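Local structure of nucleoside kinase (Methanococcus jannaschii, 2C4E) at residues A46-G51 with Y249-L254. The protein phosphorylates nucleosides, chiefly inosine, guanosine and cytidine, to their monophosphates, with ATP as the preferred phosphate donor and magnesium or manganese as cofactor. Sequence-based numbering, arbitrary orientation.
Sequences ANTAVG and YRAGFL
The methyl group of A251 is set against the backbone of helix 44-54, with T48 O 3.6 Å from A251 CB and G51 C 3.9 Å from the same methyl carbon. G51 has no side chain, and the A251 methyl lies against its backbone; the axes of segments 46-51 and 249-254 approach to 8.2 Å. T48 packs beside this methyl. Its CG2 is turned anti to the backbone N (chi1 -56°, measured to OG1) and lies over the backbone of the second helix, 4.0 Å from both A251 N and A251 CA. The T48 side chain thus meets A251 through its methyl, while OG1 hydrogen-bonds to A44 O one turn back in its own helix. The pair exemplifies a small-residue contact, glycine and alanine, by which two helices of the ribokinase fold pack closely, the segments inclined at 43°. Helix 245-258 carries D247, which binds substrate and is the inferred proton acceptor, and R250, the inferred transition-state stabilizer. Substrate-binding N47 hydrogen-bonds through ND2 to D247 OD2 near the start of that helix, while N47 OD1 is taken by Q284. Away from the A251 methyl the fit is looser, though still buried and not open to solvent. L254 CD1 stays 4.8 Å from T48 CG2, and L254 packs on I133 and H135 of strand 131-136. R250 meets T48 only marginally, R250 C lying 4.5 Å from T48 CG2, whereas its guanidinium group leads away to a salt bridge with D160 and hydrogen bonds to G246 O and T214, the latter an ATP-binding residue.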
# COMPACT_ATOMS: atom_id res chain seq x y z
N ALA A 46 6.83 8.84 -17.15
CA ALA A 46 8.13 9.12 -16.57
C ALA A 46 9.16 8.07 -16.97
O ALA A 46 10.29 8.41 -17.31
CB ALA A 46 8.02 9.21 -15.07
N ASN A 47 8.79 6.80 -16.92
CA ASN A 47 9.68 5.72 -17.33
C ASN A 47 10.21 5.99 -18.74
O ASN A 47 11.41 5.90 -19.01
CB ASN A 47 8.94 4.39 -17.36
CG ASN A 47 8.60 3.89 -15.96
OD1 ASN A 47 9.15 4.36 -14.97
ND2 ASN A 47 7.69 2.93 -15.88
N THR A 48 9.29 6.31 -19.62
CA THR A 48 9.64 6.57 -21.01
C THR A 48 10.53 7.82 -21.12
O THR A 48 11.53 7.79 -21.80
CB THR A 48 8.36 6.69 -21.87
OG1 THR A 48 7.54 5.51 -21.73
CG2 THR A 48 8.70 6.70 -23.34
N ALA A 49 10.16 8.90 -20.43
CA ALA A 49 10.92 10.15 -20.48
C ALA A 49 12.33 9.97 -19.98
O ALA A 49 13.26 10.52 -20.56
CB ALA A 49 10.23 11.25 -19.67
N VAL A 50 12.48 9.22 -18.89
CA VAL A 50 13.80 8.95 -18.34
C VAL A 50 14.62 8.07 -19.27
O VAL A 50 15.80 8.33 -19.48
CB VAL A 50 13.71 8.36 -16.91
CG1 VAL A 50 15.09 7.94 -16.38
CG2 VAL A 50 13.11 9.37 -15.96
N GLY A 51 14.01 7.04 -19.85
CA GLY A 51 14.69 6.19 -20.82
C GLY A 51 15.16 6.96 -22.05
O GLY A 51 16.25 6.74 -22.57
N TYR A 249 11.17 -0.17 -24.30
CA TYR A 249 11.13 -0.44 -25.73
C TYR A 249 10.63 0.80 -26.46
O TYR A 249 11.17 1.17 -27.47
CB TYR A 249 10.19 -1.60 -26.05
CG TYR A 249 10.08 -1.94 -27.53
CD1 TYR A 249 10.76 -3.04 -28.07
CD2 TYR A 249 9.27 -1.19 -28.38
CE1 TYR A 249 10.67 -3.34 -29.41
CE2 TYR A 249 9.17 -1.51 -29.75
CZ TYR A 249 9.86 -2.59 -30.24
OH TYR A 249 9.76 -2.93 -31.59
N ARG A 250 9.56 1.40 -25.95
CA ARG A 250 9.04 2.63 -26.53
C ARG A 250 10.06 3.77 -26.44
O ARG A 250 10.26 4.49 -27.41
CB ARG A 250 7.69 2.99 -25.91
CG ARG A 250 6.56 2.06 -26.38
CD ARG A 250 5.83 1.37 -25.28
NE ARG A 250 4.79 0.45 -25.73
CZ ARG A 250 4.91 -0.87 -25.84
NH1 ARG A 250 6.06 -1.49 -25.59
NH2 ARG A 250 3.86 -1.59 -26.24
N ALA A 251 10.74 3.90 -25.30
CA ALA A 251 11.79 4.90 -25.14
C ALA A 251 12.87 4.74 -26.19
O ALA A 251 13.28 5.71 -26.83
CB ALA A 251 12.38 4.83 -23.73
N GLY A 252 13.32 3.50 -26.41
CA GLY A 252 14.35 3.23 -27.39
C GLY A 252 13.88 3.49 -28.81
O GLY A 252 14.60 4.11 -29.60
N PHE A 253 12.67 3.02 -29.12
CA PHE A 253 12.11 3.15 -30.46
C PHE A 253 11.98 4.63 -30.85
O PHE A 253 12.39 5.04 -31.92
CB PHE A 253 10.74 2.48 -30.50
CG PHE A 253 10.17 2.33 -31.87
CD1 PHE A 253 10.15 1.09 -32.48
CD2 PHE A 253 9.61 3.41 -32.55
CE1 PHE A 253 9.65 0.93 -33.74
CE2 PHE A 253 9.09 3.25 -33.82
CZ PHE A 253 9.11 1.99 -34.41
N LEU A 254 11.38 5.41 -29.97
CA LEU A 254 11.13 6.82 -30.24
C LEU A 254 12.43 7.64 -30.23
O LEU A 254 12.58 8.58 -31.00
CB LEU A 254 10.17 7.37 -29.19
CG LEU A 254 8.78 6.74 -29.23
CD1 LEU A 254 7.96 7.24 -28.06
CD2 LEU A 254 8.08 7.06 -30.55